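Local coordinates for 3-oxoacyl-[acyl-carrier protein] synthase (Thermus thermophilus, PDB 1UB7) that probably catalyses the first condensation of fatty acid synthesis, joining acetyl-CoA and malonyl-ACP into 3-oxobutanoyl-ACP with loss of carbon dioxide, at residues E228-A233 and E238-F243; K142-D145 and A150-V153; K56-L61 and A95-K100; F215-R220 and A308-A313. All coordinates share one frame; numbering follows the deposited sequence.

Contact 1 (E228-A233 and E238-F243)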
loop_
_atom_site.group_PDB
_atom_site.type_symbol
_atom_site.label_atom_id
_atom_site.label_comp_id
_atom_site.label_asym_id
_atom_site.label_seq_id
_atom_site.Cartn_x
_atom_site.Cartn_y
_atom_site.Cartn_z
ATOM N N GLU A 228 -16.082 -3.945 19.564
ATOM C CA GLU A 228 -15.501 -5.202 19.109
ATOM C C GLU A 228 -14.032 -5.241 19.516
ATOM O O GLU A 228 -13.543 -6.234 20.065
ATOM C CB GLU A 228 -15.627 -5.292 17.594
ATOM C CG GLU A 228 -15.533 -6.690 17.035
ATOM C CD GLU A 228 -15.581 -6.691 15.521
ATOM O OE1 GLU A 228 -16.310 -5.845 14.950
ATOM O OE2 GLU A 228 -14.897 -7.538 14.906
ATOM N N ALA A 229 -13.333 -4.145 19.252
ATOM C CA ALA A 229 -11.926 -4.043 19.604
ATOM C C ALA A 229 -11.737 -4.122 21.114
ATOM O O ALA A 229 -10.942 -4.931 21.612
ATOM C CB ALA A 229 -11.356 -2.747 19.083
ATOM N N ILE A 230 -12.464 -3.287 21.855
ATOM C CA ILE A 230 -12.326 -3.309 23.311
ATOM C C ILE A 230 -12.611 -4.729 23.785
ATOM O O ILE A 230 -11.875 -5.307 24.611
ATOM C CB ILE A 230 -13.298 -2.323 23.986
ATOM C CG1 ILE A 230 -12.981 -0.891 23.534
ATOM C CG2 ILE A 230 -13.165 -2.426 25.501
ATOM C CD1 ILE A 230 -14.126 0.096 23.711
ATOM N N GLU A 231 -13.669 -5.304 23.234
ATOM C CA GLU A 231 -14.027 -6.655 23.596
ATOM C C GLU A 231 -12.915 -7.615 23.183
ATOM O O GLU A 231 -12.447 -8.409 23.997
ATOM C CB GLU A 231 -15.365 -7.043 22.950
ATOM C CG GLU A 231 -15.642 -8.541 22.860
ATOM C CD GLU A 231 -15.437 -9.290 24.172
ATOM O OE1 GLU A 231 -15.562 -10.536 24.166
ATOM O OE2 GLU A 231 -15.152 -8.648 25.207
ATOM N N LYS A 232 -12.458 -7.536 21.936
ATOM C CA LYS A 232 -11.408 -8.458 21.499
ATOM C C LYS A 232 -10.142 -8.283 22.343
ATOM O O LYS A 232 -9.363 -9.230 22.523
ATOM C CB LYS A 232 -11.092 -8.260 20.008
ATOM C CG LYS A 232 -10.551 -9.527 19.350
ATOM C CD LYS A 232 -9.977 -9.289 17.950
ATOM C CE LYS A 232 -11.028 -8.886 16.934
ATOM N NZ LYS A 232 -10.425 -8.801 15.570
ATOM N N ALA A 233 -9.952 -7.075 22.874
ATOM C CA ALA A 233 -8.791 -6.760 23.705
ATOM C C ALA A 233 -8.857 -7.345 25.123
ATOM O O ALA A 233 -7.851 -7.379 25.832
ATOM C CB ALA A 233 -8.613 -5.237 23.783
ATOM N N GLU A 238 -14.934 0.955 30.286
ATOM C CA GLU A 238 -14.456 1.531 31.534
ATOM C C GLU A 238 -12.960 1.343 31.727
ATOM O O GLU A 238 -12.358 1.978 32.590
ATOM C CB GLU A 238 -15.216 0.920 32.717
ATOM C CG GLU A 238 -16.696 1.255 32.721
ATOM C CD GLU A 238 -17.376 0.900 31.407
ATOM O OE1 GLU A 238 -17.443 -0.304 31.071
ATOM O OE2 GLU A 238 -17.834 1.831 30.705
ATOM N N ASP A 239 -12.360 0.462 30.936
ATOM C CA ASP A 239 -10.927 0.229 31.032
ATOM C C ASP A 239 -10.154 1.190 30.125
ATOM O O ASP A 239 -8.930 1.327 30.251
ATOM C CB ASP A 239 -10.590 -1.208 30.640
ATOM C CG ASP A 239 -10.936 -2.205 31.721
ATOM O OD1 ASP A 239 -10.384 -2.087 32.834
ATOM O OD2 ASP A 239 -11.755 -3.107 31.452
ATOM N N ILE A 240 -10.873 1.865 29.227
ATOM C CA ILE A 240 -10.250 2.786 28.283
ATOM C C ILE A 240 -10.032 4.196 28.819
ATOM O O ILE A 240 -10.991 4.912 29.104
ATOM C CB ILE A 240 -11.074 2.878 26.966
ATOM C CG1 ILE A 240 -11.345 1.475 26.406
ATOM C CG2 ILE A 240 -10.303 3.674 25.927
ATOM C CD1 ILE A 240 -10.077 0.634 26.169
ATOM N N ARG A 241 -8.761 4.585 28.938
ATOM C CA ARG A 241 -8.351 5.914 29.412
ATOM C C ARG A 241 -8.711 7.030 28.418
ATOM O O ARG A 241 -9.153 8.109 28.814
ATOM C CB ARG A 241 -6.836 5.921 29.680
ATOM C CG ARG A 241 -6.205 7.294 29.947
ATOM C CD ARG A 241 -6.811 7.992 31.155
ATOM N NE ARG A 241 -6.769 7.156 32.354
ATOM C CZ ARG A 241 -7.147 7.559 33.566
ATOM N NH1 ARG A 241 -7.597 8.797 33.748
ATOM N NH2 ARG A 241 -7.086 6.720 34.595
ATOM N N LEU A 242 -8.520 6.779 27.129
ATOM C CA LEU A 242 -8.849 7.788 26.130
ATOM C C LEU A 242 -9.176 7.156 24.780
ATOM O O LEU A 242 -8.488 6.238 24.325
ATOM C CB LEU A 242 -7.692 8.776 25.977
ATOM C CG LEU A 242 -7.826 9.927 24.973
ATOM C CD1 LEU A 242 -8.811 10.963 25.485
ATOM C CD2 LEU A 242 -6.464 10.571 24.761
ATOM N N PHE A 243 -10.247 7.646 24.163
ATOM C CA PHE A 243 -10.689 7.170 22.862
ATOM C C PHE A 243 -10.177 8.184 21.873
ATOM O O PHE A 243 -10.392 9.377 22.054
ATOM C CB PHE A 243 -12.217 7.115 22.771
ATOM C CG PHE A 243 -12.836 6.006 23.571
ATOM C CD1 PHE A 243 -12.719 5.977 24.962
ATOM C CD2 PHE A 243 -13.531 4.979 22.936
ATOM C CE1 PHE A 243 -13.288 4.936 25.708
ATOM C CE2 PHE A 243 -14.100 3.936 23.674
ATOM C CZ PHE A 243 -13.977 3.915 25.061
#
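Ile230, near the C-terminal end of helix 211-233, lays its side chain against Ile240 and Phe243, which lead into and belong to strand 242-245. This helix-turn-strand connection of the thiolase-like C-terminal half is the second half of a beta-alpha-beta crossover between the parallel strands 172-180 and 242-245, interrupted by residues 181-210, entering the sheet at one of its edge strands. The evidence for a purely apolar joint is that no hydrogen bond crosses between the segments and all three touching residues are buried. The backbones stay well apart, Ile230 CA lying 8.1 Å from Ile240 CA, the nearest such pair. Ile230 bridges the gap with its longer branch: CG1 stands anti to the carbonyl carbon (chi1 -62°), and CD1 continues from it toward the aromatic ring. Ile230 and Ile240 meet slantwise through their CG1 atoms, at 4.1 Å. The side chain of Phe243, in contrast, runs at about a right angle to that of Ile230. Leu302 of strand 300-307 touches all three side chains, which ties the cluster to the neighbouring strand. Along the helix, Ala229 and Ala233 turn instead to strands 172-180 and 311-318. Phe243 itself lies about 11 Å, side chain to side chain, from His246, a predicted active-site residue. The closest approach to its ring is oblique: Ile230 CD1 sits 3.8 Å from Phe243 CE2 and 4.1 Å from Phe243 CZ.

Contact 2 (K142-D145 and A150-V153)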
loop_
_atom_site.group_PDB
_atom_site.type_symbol
_atom_site.label_atom_id
_atom_site.label_comp_id
_atom_site.label_asym_id
_atom_site.label_seq_id
_atom_site.Cartn_x
_atom_site.Cartn_y
_atom_site.Cartn_z
ATOM N N LYS A 142 -4.010 19.158 -2.323
ATOM C CA LYS A 142 -3.470 19.039 -3.675
ATOM C C LYS A 142 -4.434 18.376 -4.653
ATOM O O LYS A 142 -4.209 18.419 -5.860
ATOM C CB LYS A 142 -2.161 18.242 -3.654
ATOM C CG LYS A 142 -1.182 18.657 -2.567
ATOM C CD LYS A 142 -0.491 19.968 -2.856
ATOM C CE LYS A 142 0.551 20.263 -1.783
ATOM N NZ LYS A 142 1.440 21.404 -2.140
ATOM N N ILE A 143 -5.490 17.752 -4.131
ATOM C CA ILE A 143 -6.486 17.073 -4.967
ATOM C C ILE A 143 -7.891 17.562 -4.636
ATOM O O ILE A 143 -8.885 17.054 -5.152
ATOM C CB ILE A 143 -6.462 15.531 -4.760
ATOM C CG1 ILE A 143 -6.660 15.205 -3.276
ATOM C CG2 ILE A 143 -5.151 14.951 -5.261
ATOM C CD1 ILE A 143 -7.313 13.858 -3.010
ATOM N N ILE A 144 -7.964 18.548 -3.756
ATOM C CA ILE A 144 -9.236 19.097 -3.336
ATOM C C ILE A 144 -9.691 20.196 -4.294
ATOM O O ILE A 144 -8.878 21.005 -4.749
ATOM C CB ILE A 144 -9.109 19.680 -1.918
ATOM C CG1 ILE A 144 -10.474 20.122 -1.403
ATOM C CG2 ILE A 144 -8.148 20.857 -1.926
ATOM C CD1 ILE A 144 -10.417 20.741 -0.027
ATOM N N ASP A 145 -10.981 20.202 -4.624
ATOM C CA ASP A 145 -11.525 21.239 -5.492
ATOM C C ASP A 145 -11.829 22.425 -4.595
ATOM O O ASP A 145 -12.853 22.445 -3.907
ATOM C CB ASP A 145 -12.816 20.790 -6.174
ATOM C CG ASP A 145 -13.518 21.934 -6.895
ATOM O OD1 ASP A 145 -12.882 22.578 -7.759
ATOM O OD2 ASP A 145 -14.702 22.193 -6.595
ATOM N N ALA A 150 -18.770 21.692 -0.347
ATOM C CA ALA A 150 -18.792 20.462 0.438
ATOM C C ALA A 150 -17.435 19.979 0.943
ATOM O O ALA A 150 -17.279 19.671 2.124
ATOM C CB ALA A 150 -19.461 19.358 -0.376
ATOM N N THR A 151 -16.459 19.908 0.045
ATOM C CA THR A 151 -15.122 19.435 0.390
ATOM C C THR A 151 -14.235 20.493 1.047
ATOM O O THR A 151 -13.907 20.399 2.232
ATOM C CB THR A 151 -14.393 18.905 -0.868
ATOM O OG1 THR A 151 -14.310 19.947 -1.849
ATOM C CG2 THR A 151 -15.146 17.737 -1.465
ATOM N N ALA A 152 -13.853 21.488 0.249
ATOM C CA ALA A 152 -12.988 22.594 0.653
ATOM C C ALA A 152 -12.823 22.870 2.152
ATOM O O ALA A 152 -11.705 23.005 2.648
ATOM C CB ALA A 152 -13.439 23.870 -0.056
ATOM N N VAL A 153 -13.930 22.948 2.874
ATOM C CA VAL A 153 -13.871 23.252 4.297
ATOM C C VAL A 153 -13.578 22.057 5.207
ATOM O O VAL A 153 -13.340 22.232 6.404
ATOM C CB VAL A 153 -15.199 23.896 4.756
ATOM C CG1 VAL A 153 -15.519 25.105 3.883
ATOM C CG2 VAL A 153 -16.326 22.869 4.683
#
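A tight local reversal between the loop that follows strand 131-138 and the short, irregular helix 149-152 is closed by Ile144 and Asp145 meeting Thr151 and Ala152. The nearest backbone pair, Asp145 CA and Ala152 CA, is 6.5 Å apart, and Ile144 has the largest buried share of the four residues. Its CG1 is anti to the backbone N (chi1 -174°) and the chain stays extended to CD1, which carries the methyl straight at the helix backbone. There Ile144 CD1 comes to 3.2 Å from Ala152 CA, closer than usual van der Waals contact; at 2.3 Å resolution the value is doubtful in detail. The side chains of Ile144 and Thr151 run past each other in opposite directions, with Ile144 CG1 3.9 Å from Thr151 OG1. In the fold, this loop-and-helix excursion leaves strand 131-138 and comes back through strand 158-165, its antiparallel neighbour in the five-stranded sheet of the N-terminal half. It probably lies near the active site, the side chain of Ile144 being about 9 Å from that of Asn276, a predicted active-site residue. Lys142 and Ile143 of the same loop pack on Val193 and Phe86 of the second subunit, while Ala152 touches Phe21 of helix 18-22. Thr151 OG1 lies 3.5 Å from Asp145 O without bonding to it; its hydrogen bond goes to Asp148 O, inside the turn. Ala152 CB, 4.1 Å from Asp145 O, flanks the same carbonyl.

Contact 3 (K56-L61 and A95-K100)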
loop_
_atom_site.group_PDB
_atom_site.type_symbol
_atom_site.label_atom_id
_atom_site.label_comp_id
_atom_site.label_asym_id
_atom_site.label_seq_id
_atom_site.Cartn_x
_atom_site.Cartn_y
_atom_site.Cartn_z
ATOM N N LYS A 56 8.890 15.756 7.749
ATOM C CA LYS A 56 8.715 16.604 8.918
ATOM C C LYS A 56 8.117 15.879 10.118
ATOM O O LYS A 56 8.479 16.160 11.259
ATOM C CB LYS A 56 7.886 17.846 8.557
ATOM C CG LYS A 56 8.751 18.979 8.009
ATOM C CD LYS A 56 8.123 19.651 6.812
ATOM C CE LYS A 56 9.119 20.565 6.093
ATOM N NZ LYS A 56 8.508 21.143 4.848
ATOM N N ALA A 57 7.215 14.938 9.880
ATOM C CA ALA A 57 6.627 14.209 10.999
ATOM C C ALA A 57 7.693 13.323 11.625
ATOM O O ALA A 57 7.756 13.189 12.840
ATOM C CB ALA A 57 5.453 13.363 10.530
ATOM N N VAL A 58 8.548 12.718 10.804
ATOM C CA VAL A 58 9.579 11.863 11.373
ATOM C C VAL A 58 10.633 12.703 12.122
ATOM O O VAL A 58 11.153 12.265 13.159
ATOM C CB VAL A 58 10.254 10.972 10.299
ATOM C CG1 VAL A 58 11.318 10.094 10.963
ATOM C CG2 VAL A 58 9.213 10.084 9.633
ATOM N N GLU A 59 10.947 13.898 11.614
ATOM C CA GLU A 59 11.910 14.768 12.309
ATOM C C GLU A 59 11.387 15.097 13.705
ATOM O O GLU A 59 12.140 15.121 14.677
ATOM C CB GLU A 59 12.143 16.071 11.538
ATOM C CG GLU A 59 13.057 15.906 10.356
ATOM C CD GLU A 59 12.976 17.062 9.387
ATOM O OE1 GLU A 59 12.177 17.990 9.633
ATOM O OE2 GLU A 59 13.708 17.041 8.371
ATOM N N ASP A 60 10.088 15.348 13.804
ATOM C CA ASP A 60 9.504 15.667 15.084
ATOM C C ASP A 60 9.667 14.441 15.993
ATOM O O ASP A 60 9.995 14.569 17.174
ATOM C CB ASP A 60 8.021 16.039 14.911
ATOM C CG ASP A 60 7.373 16.432 16.224
ATOM O OD1 ASP A 60 7.899 17.354 16.899
ATOM O OD2 ASP A 60 6.350 15.815 16.591
ATOM N N LEU A 61 9.428 13.258 15.433
ATOM C CA LEU A 61 9.574 11.992 16.162
ATOM C C LEU A 61 11.008 11.904 16.704
ATOM O O LEU A 61 11.233 11.530 17.853
ATOM C CB LEU A 61 9.286 10.809 15.213
ATOM C CG LEU A 61 9.313 9.390 15.808
ATOM C CD1 LEU A 61 8.375 8.485 15.007
ATOM C CD2 LEU A 61 10.748 8.827 15.816
ATOM N N ALA A 95 15.129 6.757 2.270
ATOM C CA ALA A 95 16.324 7.428 1.763
ATOM C C ALA A 95 16.703 8.615 2.663
ATOM O O ALA A 95 17.820 8.684 3.187
ATOM C CB ALA A 95 16.078 7.909 0.309
ATOM N N ARG A 96 15.747 9.529 2.843
ATOM C CA ARG A 96 15.932 10.711 3.659
ATOM C C ARG A 96 16.595 10.407 4.993
ATOM O O ARG A 96 17.499 11.120 5.423
ATOM C CB ARG A 96 14.585 11.397 3.894
ATOM C CG ARG A 96 14.579 12.433 5.023
ATOM C CD ARG A 96 15.416 13.672 4.712
ATOM N NE ARG A 96 15.463 14.587 5.863
ATOM C CZ ARG A 96 16.262 14.447 6.923
ATOM N NH1 ARG A 96 17.115 13.423 7.010
ATOM N NH2 ARG A 96 16.205 15.331 7.914
ATOM N N PHE A 97 16.162 9.355 5.662
ATOM C CA PHE A 97 16.768 9.051 6.941
ATOM C C PHE A 97 17.853 7.974 6.859
ATOM O O PHE A 97 18.278 7.425 7.878
ATOM C CB PHE A 97 15.663 8.694 7.926
ATOM C CG PHE A 97 14.746 9.846 8.196
ATOM C CD1 PHE A 97 15.103 10.831 9.110
ATOM C CD2 PHE A 97 13.569 10.008 7.458
ATOM C CE1 PHE A 97 14.299 11.968 9.281
ATOM C CE2 PHE A 97 12.758 11.137 7.617
ATOM C CZ PHE A 97 13.124 12.122 8.531
ATOM N N GLY A 98 18.303 7.699 5.636
ATOM C CA GLY A 98 19.349 6.713 5.419
ATOM C C GLY A 98 19.196 5.391 6.151
ATOM O O GLY A 98 20.139 4.909 6.782
ATOM N N LEU A 99 18.011 4.793 6.055
ATOM C CA LEU A 99 17.724 3.518 6.711
ATOM C C LEU A 99 17.981 2.302 5.821
ATOM O O LEU A 99 17.873 2.369 4.587
ATOM C CB LEU A 99 16.261 3.459 7.132
ATOM C CG LEU A 99 15.681 4.611 7.917
ATOM C CD1 LEU A 99 14.188 4.336 8.174
ATOM C CD2 LEU A 99 16.460 4.768 9.207
ATOM N N LYS A 100 18.320 1.190 6.464
ATOM C CA LYS A 100 18.525 -0.064 5.755
ATOM C C LYS A 100 17.135 -0.659 5.944
ATOM O O LYS A 100 16.884 -1.300 6.954
ATOM C CB LYS A 100 19.560 -0.921 6.489
ATOM C CG LYS A 100 19.926 -2.208 5.760
ATOM C CD LYS A 100 20.608 -3.194 6.713
ATOM C CE LYS A 100 21.946 -3.683 6.179
ATOM N NZ LYS A 100 21.829 -4.188 4.787
HETATM O O HOH W 1 13.925 16.523 5.069
#
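Glu59 OE2 is approached by two groups: Arg96 NH2, in a salt bridge of 3.1 Å, and a water that gives it a weak hydrogen bond. The N-H...O angle of 151° shows a moderately bent bond, made to the anti lone pair of the carboxylate oxygen and tilted 19° from the guanidinium plane. The water lies in that plane at the guanidinium edge and accepts from Arg96 NE at 2.6 Å, bridging the same two residues. Beneath the ion pair is an apolar layer. Val58 CG1, anti to its backbone nitrogen, stands over one face of the Phe97 ring in a CH-pi contact, 3.8 Å from the centroid; Arg96 CG covers the opposite face. The salt bridge and this packing join helix 50-64 to the C-terminal end of helix 89-96, closed by a Schellman motif with Gly98 as C-prime residue, on the N-terminal half of the thiolase fold. With Glu59 replaced by an alanine, Arg96 would probably lose its charged mate here and its guanidinium would be freer to turn. Because Arg96 is exposed and its bond bent, the bridge is probably modest in strength, set at the rim of a contact whose packing rests on Val58 and Phe97.

Contact 4 (F215-R220 and A308-A313)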
loop_
_atom_site.group_PDB
_atom_site.type_symbol
_atom_site.label_atom_id
_atom_site.label_comp_id
_atom_site.label_asym_id
_atom_site.label_seq_id
_atom_site.Cartn_x
_atom_site.Cartn_y
_atom_site.Cartn_z
ATOM N N PHE A 215 -21.895 9.660 6.786
ATOM C CA PHE A 215 -22.230 9.997 8.171
ATOM C C PHE A 215 -22.861 8.780 8.844
ATOM O O PHE A 215 -22.472 8.382 9.953
ATOM C CB PHE A 215 -23.219 11.172 8.205
ATOM C CG PHE A 215 -23.510 11.683 9.590
ATOM C CD1 PHE A 215 -24.208 10.899 10.508
ATOM C CD2 PHE A 215 -23.039 12.928 9.997
ATOM C CE1 PHE A 215 -24.428 11.345 11.808
ATOM C CE2 PHE A 215 -23.256 13.384 11.300
ATOM C CZ PHE A 215 -23.949 12.589 12.206
ATOM N N LYS A 216 -23.849 8.211 8.159
ATOM C CA LYS A 216 -24.570 7.036 8.630
ATOM C C LYS A 216 -23.572 5.891 8.903
ATOM O O LYS A 216 -23.669 5.178 9.909
ATOM C CB LYS A 216 -25.592 6.633 7.558
ATOM C CG LYS A 216 -26.821 5.890 8.071
ATOM C CD LYS A 216 -27.776 5.538 6.928
ATOM C CE LYS A 216 -28.259 6.781 6.182
ATOM N NZ LYS A 216 -29.263 6.462 5.118
ATOM N N PHE A 217 -22.606 5.745 7.996
ATOM C CA PHE A 217 -21.555 4.725 8.072
ATOM C C PHE A 217 -20.633 4.920 9.285
ATOM O O PHE A 217 -20.542 4.054 10.164
ATOM C CB PHE A 217 -20.725 4.762 6.772
ATOM C CG PHE A 217 -19.468 3.928 6.815
ATOM C CD1 PHE A 217 -19.533 2.540 6.936
ATOM C CD2 PHE A 217 -18.215 4.538 6.750
ATOM C CE1 PHE A 217 -18.368 1.772 6.991
ATOM C CE2 PHE A 217 -17.048 3.785 6.806
ATOM C CZ PHE A 217 -17.120 2.399 6.927
ATOM N N ALA A 218 -19.951 6.060 9.318
ATOM C CA ALA A 218 -19.026 6.384 10.401
ATOM C C ALA A 218 -19.627 6.058 11.758
ATOM O O ALA A 218 -19.065 5.275 12.534
ATOM C CB ALA A 218 -18.651 7.867 10.345
ATOM N N VAL A 219 -20.783 6.659 12.024
ATOM C CA VAL A 219 -21.490 6.483 13.282
ATOM C C VAL A 219 -21.658 5.022 13.705
ATOM O O VAL A 219 -21.257 4.643 14.808
ATOM C CB VAL A 219 -22.871 7.179 13.215
ATOM C CG1 VAL A 219 -23.610 6.998 14.526
ATOM C CG2 VAL A 219 -22.685 8.673 12.919
ATOM N N ARG A 220 -22.236 4.202 12.831
ATOM C CA ARG A 220 -22.451 2.795 13.147
ATOM C C ARG A 220 -21.166 1.986 13.183
ATOM O O ARG A 220 -20.962 1.152 14.074
ATOM C CB ARG A 220 -23.420 2.171 12.144
ATOM C CG ARG A 220 -24.858 2.617 12.352
ATOM C CD ARG A 220 -25.762 2.163 11.225
ATOM N NE ARG A 220 -27.123 2.650 11.409
ATOM C CZ ARG A 220 -28.004 2.778 10.424
ATOM N NH1 ARG A 220 -27.662 2.454 9.182
ATOM N NH2 ARG A 220 -29.224 3.234 10.678
ATOM N N ALA A 308 -12.895 6.158 2.990
ATOM C CA ALA A 308 -13.117 5.648 1.637
ATOM C C ALA A 308 -12.734 4.178 1.533
ATOM O O ALA A 308 -11.801 3.698 2.202
ATOM C CB ALA A 308 -12.328 6.458 0.624
ATOM N N GLY A 309 -13.474 3.476 0.680
ATOM C CA GLY A 309 -13.248 2.062 0.459
ATOM C C GLY A 309 -14.533 1.387 0.027
ATOM O O GLY A 309 -14.652 0.987 -1.130
ATOM N N LEU A 310 -15.503 1.271 0.936
ATOM C CA LEU A 310 -15.372 1.771 2.304
ATOM C C LEU A 310 -14.425 0.927 3.160
ATOM O O LEU A 310 -14.264 -0.284 2.943
ATOM C CB LEU A 310 -16.750 1.864 2.974
ATOM C CG LEU A 310 -17.784 2.776 2.287
ATOM C CD1 LEU A 310 -19.050 2.797 3.125
ATOM C CD2 LEU A 310 -17.244 4.199 2.121
ATOM N N THR A 311 -13.797 1.601 4.122
ATOM C CA THR A 311 -12.832 0.987 5.024
ATOM C C THR A 311 -13.041 1.516 6.436
ATOM O O THR A 311 -13.462 2.659 6.641
ATOM C CB THR A 311 -11.359 1.330 4.599
ATOM O OG1 THR A 311 -11.217 1.193 3.179
ATOM C CG2 THR A 311 -10.349 0.393 5.287
ATOM N N TRP A 312 -12.729 0.679 7.411
ATOM C CA TRP A 312 -12.858 1.059 8.808
ATOM C C TRP A 312 -11.859 0.216 9.596
ATOM O O TRP A 312 -11.488 -0.887 9.168
ATOM C CB TRP A 312 -14.298 0.803 9.285
ATOM C CG TRP A 312 -14.702 -0.654 9.325
ATOM C CD1 TRP A 312 -14.494 -1.543 10.356
ATOM C CD2 TRP A 312 -15.361 -1.391 8.289
ATOM N NE1 TRP A 312 -14.986 -2.787 10.021
ATOM C CE2 TRP A 312 -15.519 -2.726 8.757
ATOM C CE3 TRP A 312 -15.829 -1.061 7.009
ATOM C CZ2 TRP A 312 -16.134 -3.734 7.980
ATOM C CZ3 TRP A 312 -16.441 -2.065 6.233
ATOM C CH2 TRP A 312 -16.585 -3.387 6.726
ATOM N N ALA A 313 -11.420 0.735 10.738
ATOM C CA ALA A 313 -10.468 0.022 11.570
ATOM C C ALA A 313 -10.471 0.576 12.981
ATOM O O ALA A 313 -10.861 1.719 13.209
ATOM C CB ALA A 313 -9.075 0.135 10.981
#
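Phe217 on helix 211-233 makes every contact with 308-313, using its ring by face and by edge. The face contact is CH-pi: Leu310 CD1 stands over the ring centre, 3.8 Å from the centroid and 11° off the normal, the two side chains coming from opposite directions. At the edge, near the ring plane, Phe217 CZ lies 3.7 Å from Trp312 CE3, with the side chains at about a right angle. The carbonyl oxygen Thr311 O also lies in plane at this edge, 3.7 Å from Phe217 CZ. Phe217 CG is anti to the backbone N (chi1 170°), which sends the ring outward from the helix. Were Phe217 a serine, a gap would probably open between helix and strand, and Leu310 CD1 would lose the face it rests on. Here the helix of the thiolase-like C-terminal half packs beside the start of strand 311-318, and the side chain of Phe217 is about 8 Å from that of His246, a predicted active-site residue. No hydrogen bond crosses between the segments; within 308-313, where a cis peptide precedes Leu310, Thr311 OG1 donates to Ala308 O at 2.8 Å. On the second subunit, Phe86 packs against Ala308 and Asp88 against Thr311.

How the contacts relate
From the N terminus, contact 3 closes first, bringing helix 50-64 and the end of helix 89-96 together after the chain has passed through strand 72-78. Contact 2 follows as a short loop between strands 131-138 and 158-165, in series with contact 3 and about 29 Å from it, centre to centre. Contact 4 then spans the widest interval, from helix 211-233 to the start of strand 311-318, and contact 1 nests inside it. These two share that helix and reach the same four-stranded sheet, their nearest atoms about 6 Å apart. None of the contacts cross. Contacts 2 and 4 both touch the second subunit, so both halves of the chain meet it near these contacts.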